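Mortality factor 4-like protein 1 (Homo sapiens, PDB 2F5K) binds histone H3 methylated at a lysine of its tail through its chromo domain, and so probably takes part in gene regulation at chromatin. Local coordinates at residues Pro21-Gly26 and Val52-His57; Glu27-Phe32 and Ser72-Tyr77. All blocks are in the same frame, centred on the assembly; numbering follows the deposited sequence.

Contacts 1 and 2 of this chromo domain lie about 9 Å apart between their centres and reach the same sheet, yet are held by different chemistry. Contact 1 lays the loop 21-26 over strand 51-58 with one hydrogen bond to a side-chain hydroxyl, one aromatic pair and no strand pairing. Contact 2, nearer the centre of the chain, joins strands 28-32 and 74-76 by backbone hydrogen bonds, with charged and aromatic groups along its margins. Both are partly buried. Phe23 ties them together: its ring meets Tyr54 in contact 1 and packs on Val29 and Val74 of contact 2.

Contact 1 of 2, residues Pro21-Gly26 and Val52-His57; sequences PKFQEG and VKYFIH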
ATOM      1  N   PRO A  21      10.018  10.616   7.281  1.00 79.17           N
ATOM      2  CA  PRO A  21       8.942  10.071   6.454  1.00 76.72           C
ATOM      3  C   PRO A  21       7.782   9.527   7.292  1.00 73.71           C
ATOM      4  O   PRO A  21       7.903   9.329   8.498  1.00 72.96           O
ATOM      5  CB  PRO A  21       9.644   8.933   5.730  1.00 77.13           C
ATOM      6  CG  PRO A  21      10.543   8.373   6.800  1.00 78.22           C
ATOM      7  CD  PRO A  21      11.019   9.583   7.602  1.00 79.10           C
ATOM      8  N   LYS A  22       6.667   9.287   6.615  1.00 70.59           N
ATOM      9  CA  LYS A  22       5.427   8.840   7.224  1.00 67.57           C
ATOM     10  C   LYS A  22       5.533   7.473   7.872  1.00 65.65           C
ATOM     11  O   LYS A  22       4.966   7.237   8.933  1.00 65.23           O
ATOM     12  CB  LYS A  22       4.339   8.779   6.153  1.00 67.28           C
ATOM     13  CG  LYS A  22       3.369   9.933   6.137  1.00 66.94           C
ATOM     14  CD  LYS A  22       1.979   9.476   5.721  1.00 66.68           C
ATOM     15  CE  LYS A  22       1.202  10.568   5.029  1.00 66.80           C
ATOM     16  NZ  LYS A  22      -0.020  10.048   4.344  1.00 66.03           N
ATOM     17  N   PHE A  23       6.267   6.568   7.240  1.00 63.38           N
ATOM     18  CA  PHE A  23       6.282   5.185   7.707  1.00 61.61           C
ATOM     19  C   PHE A  23       7.623   4.667   8.208  1.00 61.03           C
ATOM     20  O   PHE A  23       8.661   5.274   7.958  1.00 61.26           O
ATOM     21  CB  PHE A  23       5.707   4.292   6.623  1.00 60.82           C
ATOM     22  CG  PHE A  23       4.358   4.740   6.153  1.00 58.66           C
ATOM     23  CD1 PHE A  23       4.240   5.731   5.189  1.00 56.26           C
ATOM     24  CD2 PHE A  23       3.203   4.201   6.708  1.00 56.67           C
ATOM     25  CE1 PHE A  23       2.989   6.154   4.770  1.00 55.41           C
ATOM     26  CE2 PHE A  23       1.950   4.609   6.284  1.00 54.68           C
ATOM     27  CZ  PHE A  23       1.839   5.590   5.326  1.00 54.54           C
ATOM     28  N   GLN A  24       7.580   3.555   8.927  1.00 60.07           N
ATOM     29  CA  GLN A  24       8.769   2.954   9.517  1.00 59.91           C
ATOM     30  C   GLN A  24       8.979   1.509   9.096  1.00 59.11           C
ATOM     31  O   GLN A  24       8.044   0.820   8.712  1.00 58.42           O
ATOM     32  CB  GLN A  24       8.670   2.981  11.037  1.00 60.50           C
ATOM     33  CG  GLN A  24       8.612   4.352  11.625  1.00 62.36           C
ATOM     34  CD  GLN A  24       8.439   4.298  13.109  1.00 64.89           C
ATOM     35  OE1 GLN A  24       8.383   3.208  13.683  1.00 64.77           O
ATOM     36  NE2 GLN A  24       8.352   5.470  13.750  1.00 67.05           N
ATOM     37  N   GLU A  25      10.221   1.047   9.196  1.00 58.53           N
ATOM     38  CA  GLU A  25      10.517  -0.335   8.867  1.00 57.95           C
ATOM     39  C   GLU A  25       9.781  -1.199   9.860  1.00 56.58           C
ATOM     40  O   GLU A  25       9.855  -0.970  11.064  1.00 56.56           O
ATOM     41  CB  GLU A  25      12.014  -0.606   8.937  1.00 58.57           C
ATOM     42  CG  GLU A  25      12.799   0.230   7.944  1.00 61.16           C
ATOM     43  CD  GLU A  25      14.280  -0.124   7.876  1.00 63.44           C
ATOM     44  OE1 GLU A  25      14.758  -0.953   8.700  1.00 62.96           O
ATOM     45  OE2 GLU A  25      14.957   0.440   6.977  1.00 64.50           O
ATOM     46  N   GLY A  26       9.052  -2.173   9.342  1.00 54.99           N
ATOM     47  CA  GLY A  26       8.282  -3.058  10.188  1.00 54.09           C
ATOM     48  C   GLY A  26       6.809  -2.688  10.231  1.00 52.84           C
ATOM     49  O   GLY A  26       5.972  -3.546  10.452  1.00 52.52           O
ATOM     50  N   VAL A  52      10.876  10.357  -0.643  1.00 83.02           N
ATOM     51  CA  VAL A  52      11.012   9.169   0.191  1.00 80.34           C
ATOM     52  C   VAL A  52      10.312   7.981  -0.450  1.00 78.13           C
ATOM     53  O   VAL A  52       9.170   8.086  -0.885  1.00 77.91           O
ATOM     54  CB  VAL A  52      10.434   9.414   1.584  1.00 80.60           C
ATOM     55  CG1 VAL A  52      10.790   8.273   2.514  1.00 81.02           C
ATOM     56  CG2 VAL A  52      10.945  10.735   2.145  1.00 80.84           C
ATOM     57  N   LYS A  53      11.008   6.849  -0.517  1.00 75.41           N
ATOM     58  CA  LYS A  53      10.460   5.653  -1.137  1.00 72.51           C
ATOM     59  C   LYS A  53      10.323   4.529  -0.126  1.00 69.90           C
ATOM     60  O   LYS A  53      10.926   4.553   0.939  1.00 69.45           O
ATOM     61  CB  LYS A  53      11.358   5.196  -2.283  1.00 72.95           C
ATOM     62  CG  LYS A  53      11.682   6.285  -3.304  1.00 74.04           C
ATOM     63  CD  LYS A  53      12.108   5.684  -4.649  1.00 74.94           C
ATOM     64  CE  LYS A  53      12.133   6.719  -5.767  1.00 75.15           C
ATOM     65  NZ  LYS A  53      12.120   6.068  -7.109  1.00 75.53           N
ATOM     66  N   TYR A  54       9.516   3.536  -0.456  1.00 66.82           N
ATOM     67  CA  TYR A  54       9.358   2.412   0.452  1.00 64.21           C
ATOM     68  C   TYR A  54       9.406   1.096  -0.271  1.00 62.47           C
ATOM     69  O   TYR A  54       8.764   0.914  -1.306  1.00 62.76           O
ATOM     70  CB  TYR A  54       8.039   2.496   1.210  1.00 63.74           C
ATOM     71  CG  TYR A  54       7.937   3.686   2.115  1.00 62.51           C
ATOM     72  CD1 TYR A  54       7.286   4.835   1.701  1.00 61.10           C
ATOM     73  CD2 TYR A  54       8.497   3.664   3.380  1.00 61.50           C
ATOM     74  CE1 TYR A  54       7.174   5.918   2.516  1.00 60.16           C
ATOM     75  CE2 TYR A  54       8.396   4.746   4.210  1.00 60.77           C
ATOM     76  CZ  TYR A  54       7.730   5.875   3.777  1.00 59.90           C
ATOM     77  OH  TYR A  54       7.632   6.969   4.602  1.00 58.55           O
ATOM     78  N   PHE A  55      10.170   0.169   0.273  1.00 60.10           N
ATOM     79  CA  PHE A  55      10.189  -1.158  -0.302  1.00 57.88           C
ATOM     80  C   PHE A  55       9.120  -1.944   0.444  1.00 56.26           C
ATOM     81  O   PHE A  55       9.094  -1.957   1.680  1.00 55.42           O
ATOM     82  CB  PHE A  55      11.579  -1.792  -0.182  1.00 57.60           C
ATOM     83  CG  PHE A  55      11.680  -3.144  -0.821  1.00 57.26           C
ATOM     84  CD1 PHE A  55      11.518  -3.295  -2.185  1.00 57.39           C
ATOM     85  CD2 PHE A  55      11.923  -4.273  -0.047  1.00 56.86           C
ATOM     86  CE1 PHE A  55      11.605  -4.568  -2.785  1.00 58.12           C
ATOM     87  CE2 PHE A  55      12.007  -5.549  -0.622  1.00 56.91           C
ATOM     88  CZ  PHE A  55      11.846  -5.702  -1.994  1.00 57.24           C
ATOM     89  N   ILE A  56       8.216  -2.586  -0.286  1.00 54.82           N
ATOM     90  CA  ILE A  56       7.150  -3.274   0.418  1.00 53.90           C
ATOM     91  C   ILE A  56       6.881  -4.743   0.089  1.00 53.62           C
ATOM     92  O   ILE A  56       6.973  -5.203  -1.062  1.00 53.79           O
ATOM     93  CB  ILE A  56       5.820  -2.482   0.348  1.00 53.79           C
ATOM     94  CG1 ILE A  56       4.886  -3.087  -0.671  1.00 53.22           C
ATOM     95  CG2 ILE A  56       6.030  -0.970   0.095  1.00 52.93           C
ATOM     96  CD1 ILE A  56       3.492  -3.068  -0.211  1.00 53.66           C
ATOM     97  N   HIS A  57       6.510  -5.471   1.120  1.00 52.64           N
ATOM     98  CA  HIS A  57       6.087  -6.834   0.928  1.00 52.86           C
ATOM     99  C   HIS A  57       4.595  -6.870   1.176  1.00 52.53           C
ATOM    100  O   HIS A  57       4.123  -6.476   2.240  1.00 52.28           O
ATOM    101  CB  HIS A  57       6.808  -7.796   1.880  1.00 52.72           C
ATOM    102  CG  HIS A  57       6.103  -9.104   2.036  1.00 53.67           C
ATOM    103  ND1 HIS A  57       5.488  -9.480   3.210  1.00 54.65           N
ATOM    104  CD2 HIS A  57       5.880 -10.109   1.155  1.00 54.61           C
ATOM    105  CE1 HIS A  57       4.924 -10.665   3.047  1.00 54.83           C
ATOM    106  NE2 HIS A  57       5.150 -11.070   1.810  1.00 54.64           N
TER
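Pro21 brings the loop down onto strand 51-58 with its CB, which rests on Val52 CG1 at 3.5 Å, a tight fit for two carbons, and comes nearer still, 3.0 Å, to Tyr54 OH. At Lys22 the backbone turns past the same hydroxyl while the side chain leads away. Phe23 then makes the central contact twice over. Its backbone N donates to Tyr54 OH at 3.0 Å in a nearly straight bond, 165° at the hydrogen, and its ring stands perpendicular to the tyrosine ring, edge toward face, with centroids 5.5 Å apart. In both residues CG lies anti to the carbonyl carbon; for Phe23 this sets CB 3.6 Å from Tyr54 CE2 and puts CD1 close to Tyr54 CZ. The phenol is further fixed by Glu71, whose OE1 is hydrogen-bonded to Tyr54 OH and also receives Lys22 N, so that hydroxyl, carboxylate and two consecutive backbone amides form one network. In place of Tyr54, a phenylalanine here would remove the hydroxyl and would probably loosen the loop, since Phe23 N would lose its acceptor and Glu71 a partner. Beyond Phe23 the loop runs on to strand 28-32. The arrangement is an edge-to-face (T-shaped) aromatic pair by which an N-terminal loop packs onto the curved antiparallel sheet of a chromo-domain beta barrel.

Contact 2 of 2, residues Glu27-Phe32 and Ser72-Tyr77; sequences ERVLCF and SRVLKY
A single carbonyl oxygen, Phe32 O, is gripped side-on by two nitrogens of the Arg73 guanidinium. Arg73 NH2 approaches Phe32 O in the carbonyl plane on a lone pair at 2.7 Å, whereas Arg73 NE, 3.1 Å from the same oxygen, sits above that plane. A bend at chi3 (59°) turns the arginine tip back to reach it. The backbone joins the same two residues: Phe32 N donates to Arg73 O in an almost straight bond, 176° at the hydrogen. Two residues along, Leu30 and Leu75 form a hydrogen-bonded antiparallel pair, N to O both ways, and their side chains share the face on which the Phe32 ring meets Leu75 CD1 through CE1 and helix 79-98 packs. Cys31 and Val74 point to the other face, toward strand 51-58.

At the far end side chains and a water carry the contact. Arg28, extended with CG anti to the backbone N, lays its guanidinium flat on the Tyr77 ring, planes 21° apart, and its CD stands almost over the ring centre at 4.0 Å; Glu39 takes its NE in a salt bridge. Leu30 CD2 also touches that ring, 3.6 Å from Tyr77 CD1. Glu27 OE2 forms a salt bridge with Lys76 NZ at 3.1 Å and accepts from a water that also donates to Arg28 O and accepts from Tyr77 N, bridging the two segments. Such pairing of the first and last strands of the antiparallel sheet belongs to the SH3-like beta barrel of this chromo domain, where a short link joins strand 74-76 to helix 79-98.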
ATOM      1  N   GLU A  27       6.492  -1.422   9.976  1.00 51.95           N
ATOM      2  CA  GLU A  27       5.112  -0.953  10.106  1.00 50.94           C
ATOM      3  C   GLU A  27       4.121  -1.681   9.221  1.00 49.83           C
ATOM      4  O   GLU A  27       4.282  -1.727   8.013  1.00 50.29           O
ATOM      5  CB  GLU A  27       5.001   0.555   9.860  1.00 51.11           C
ATOM      6  CG  GLU A  27       3.632   1.112  10.182  1.00 52.03           C
ATOM      7  CD  GLU A  27       3.589   2.609  10.022  1.00 53.84           C
ATOM      8  OE1 GLU A  27       4.636   3.201   9.745  1.00 56.14           O
ATOM      9  OE2 GLU A  27       2.518   3.195  10.177  1.00 54.21           O
ATOM     10  N   ARG A  28       3.098  -2.259   9.837  1.00 47.88           N
ATOM     11  CA  ARG A  28       2.028  -2.841   9.084  1.00 46.80           C
ATOM     12  C   ARG A  28       1.316  -1.659   8.410  1.00 45.22           C
ATOM     13  O   ARG A  28       1.063  -0.642   9.056  1.00 44.68           O
ATOM     14  CB  ARG A  28       1.091  -3.598  10.014  1.00 47.14           C
ATOM     15  CG  ARG A  28      -0.184  -4.077   9.384  1.00 48.89           C
ATOM     16  CD  ARG A  28      -1.019  -4.897  10.369  1.00 52.93           C
ATOM     17  NE  ARG A  28      -1.979  -5.801   9.749  1.00 56.15           N
ATOM     18  CZ  ARG A  28      -2.903  -6.469  10.437  1.00 59.08           C
ATOM     19  NH1 ARG A  28      -2.960  -6.318  11.754  1.00 59.58           N
ATOM     20  NH2 ARG A  28      -3.768  -7.287   9.828  1.00 60.26           N
ATOM     21  N   VAL A  29       0.977  -1.810   7.130  1.00 43.36           N
ATOM     22  CA  VAL A  29       0.444  -0.703   6.341  1.00 41.70           C
ATOM     23  C   VAL A  29      -0.565  -1.135   5.303  1.00 39.69           C
ATOM     24  O   VAL A  29      -0.814  -2.311   5.072  1.00 38.97           O
ATOM     25  CB  VAL A  29       1.619   0.054   5.611  1.00 42.47           C
ATOM     26  CG1 VAL A  29       1.130   0.839   4.422  1.00 44.35           C
ATOM     27  CG2 VAL A  29       2.429   0.948   6.580  1.00 41.58           C
ATOM     28  N   LEU A  30      -1.178  -0.166   4.667  1.00 38.58           N
ATOM     29  CA  LEU A  30      -2.074  -0.506   3.588  1.00 38.46           C
ATOM     30  C   LEU A  30      -1.401   0.094   2.414  1.00 38.57           C
ATOM     31  O   LEU A  30      -0.981   1.244   2.456  1.00 39.88           O
ATOM     32  CB  LEU A  30      -3.451   0.090   3.781  1.00 37.89           C
ATOM     33  CG  LEU A  30      -4.233  -0.480   4.966  1.00 37.10           C
ATOM     34  CD1 LEU A  30      -5.512   0.351   5.157  1.00 37.16           C
ATOM     35  CD2 LEU A  30      -4.585  -1.904   4.675  1.00 34.42           C
ATOM     36  N   CYS A  31      -1.273  -0.661   1.352  1.00 37.60           N
ATOM     37  CA  CYS A  31      -0.552  -0.128   0.239  1.00 37.77           C
ATOM     38  C   CYS A  31      -1.369  -0.303  -0.995  1.00 38.16           C
ATOM     39  O   CYS A  31      -1.974  -1.345  -1.181  1.00 38.69           O
ATOM     40  CB  CYS A  31       0.794  -0.857   0.082  1.00 37.33           C
ATOM     41  SG  CYS A  31       1.879  -0.124  -1.164  1.00 36.55           S
ATOM     42  N   PHE A  32      -1.359   0.722  -1.843  1.00 38.41           N
ATOM     43  CA  PHE A  32      -2.027   0.685  -3.117  1.00 39.20           C
ATOM     44  C   PHE A  32      -1.202  -0.114  -4.128  1.00 40.39           C
ATOM     45  O   PHE A  32       0.020   0.013  -4.189  1.00 40.10           O
ATOM     46  CB  PHE A  32      -2.179   2.111  -3.672  1.00 39.24           C
ATOM     47  CG  PHE A  32      -3.399   2.821  -3.202  1.00 37.23           C
ATOM     48  CD1 PHE A  32      -3.310   3.877  -2.342  1.00 37.61           C
ATOM     49  CD2 PHE A  32      -4.639   2.446  -3.651  1.00 37.35           C
ATOM     50  CE1 PHE A  32      -4.464   4.555  -1.919  1.00 36.38           C
ATOM     51  CE2 PHE A  32      -5.787   3.112  -3.220  1.00 35.89           C
ATOM     52  CZ  PHE A  32      -5.685   4.135  -2.341  1.00 34.78           C
ATOM     53  N   SER A  72       3.161   8.296  -1.551  1.00 43.10           N
ATOM     54  CA  SER A  72       1.755   8.514  -1.878  1.00 42.80           C
ATOM     55  C   SER A  72       0.963   7.211  -2.056  1.00 42.20           C
ATOM     56  O   SER A  72      -0.270   7.233  -2.133  1.00 42.99           O
ATOM     57  CB  SER A  72       1.619   9.382  -3.132  1.00 42.31           C
ATOM     58  OG  SER A  72       2.124   8.690  -4.272  1.00 43.08           O
ATOM     59  N   ARG A  73       1.640   6.074  -2.126  1.00 40.60           N
ATOM     60  CA  ARG A  73       0.878   4.849  -2.307  1.00 39.89           C
ATOM     61  C   ARG A  73       0.684   4.094  -1.028  1.00 38.18           C
ATOM     62  O   ARG A  73       0.017   3.070  -0.996  1.00 37.22           O
ATOM     63  CB  ARG A  73       1.485   3.949  -3.384  1.00 40.99           C
ATOM     64  CG  ARG A  73       1.119   4.386  -4.747  1.00 42.44           C
ATOM     65  CD  ARG A  73       1.831   3.633  -5.786  1.00 44.79           C
ATOM     66  NE  ARG A  73       1.544   2.214  -5.684  1.00 44.90           N
ATOM     67  CZ  ARG A  73       2.331   1.275  -6.207  1.00 42.89           C
ATOM     68  NH1 ARG A  73       3.415   1.649  -6.879  1.00 38.58           N
ATOM     69  NH2 ARG A  73       2.024  -0.014  -6.061  1.00 41.66           N
ATOM     70  N   VAL A  74       1.260   4.629   0.031  1.00 37.08           N
ATOM     71  CA  VAL A  74       1.184   3.976   1.313  1.00 36.43           C
ATOM     72  C   VAL A  74       0.224   4.699   2.259  1.00 36.37           C
ATOM     73  O   VAL A  74       0.270   5.913   2.378  1.00 36.82           O
ATOM     74  CB  VAL A  74       2.563   3.883   1.943  1.00 36.04           C
ATOM     75  CG1 VAL A  74       2.507   3.071   3.213  1.00 34.63           C
ATOM     76  CG2 VAL A  74       3.544   3.255   0.940  1.00 35.04           C
ATOM     77  N   LEU A  75      -0.654   3.952   2.910  1.00 35.48           N
ATOM     78  CA  LEU A  75      -1.602   4.557   3.847  1.00 35.01           C
ATOM     79  C   LEU A  75      -1.450   3.869   5.177  1.00 35.17           C
ATOM     80  O   LEU A  75      -1.105   2.673   5.255  1.00 34.82           O
ATOM     81  CB  LEU A  75      -3.044   4.417   3.375  1.00 34.60           C
ATOM     82  CG  LEU A  75      -3.521   5.246   2.169  1.00 34.22           C
ATOM     83  CD1 LEU A  75      -4.925   4.867   1.790  1.00 29.55           C
ATOM     84  CD2 LEU A  75      -3.477   6.701   2.592  1.00 34.19           C
ATOM     85  N   LYS A  76      -1.685   4.654   6.219  1.00 35.08           N
ATOM     86  CA  LYS A  76      -1.649   4.204   7.587  1.00 35.60           C
ATOM     87  C   LYS A  76      -2.713   3.127   7.816  1.00 35.46           C
ATOM     88  O   LYS A  76      -3.789   3.171   7.230  1.00 34.93           O
ATOM     89  CB  LYS A  76      -1.893   5.409   8.479  1.00 35.51           C
ATOM     90  CG  LYS A  76      -0.864   5.575   9.547  1.00 38.22           C
ATOM     91  CD  LYS A  76       0.461   6.050   9.004  1.00 39.93           C
ATOM     92  CE  LYS A  76       1.526   5.985  10.071  1.00 41.45           C
ATOM     93  NZ  LYS A  76       2.847   6.243   9.466  1.00 43.23           N
ATOM     94  N   TYR A  77      -2.397   2.143   8.651  1.00 36.24           N
ATOM     95  CA  TYR A  77      -3.324   1.054   8.913  1.00 36.62           C
ATOM     96  C   TYR A  77      -4.287   1.488  10.012  1.00 35.84           C
ATOM     97  O   TYR A  77      -4.073   1.178  11.166  1.00 35.42           O
ATOM     98  CB  TYR A  77      -2.554  -0.217   9.337  1.00 37.47           C
ATOM     99  CG  TYR A  77      -3.377  -1.499   9.225  1.00 38.57           C
ATOM    100  CD1 TYR A  77      -3.357  -2.260   8.070  1.00 38.36           C
ATOM    101  CD2 TYR A  77      -4.177  -1.929  10.280  1.00 40.29           C
ATOM    102  CE1 TYR A  77      -4.107  -3.421   7.970  1.00 40.62           C
ATOM    103  CE2 TYR A  77      -4.937  -3.092  10.196  1.00 39.98           C
ATOM    104  CZ  TYR A  77      -4.905  -3.820   9.043  1.00 42.03           C
ATOM    105  OH  TYR A  77      -5.680  -4.957   8.947  1.00 45.71           O
TER
HETATM  106  O   HOH W   1       0.282   1.958   9.490  1.00 40.85           O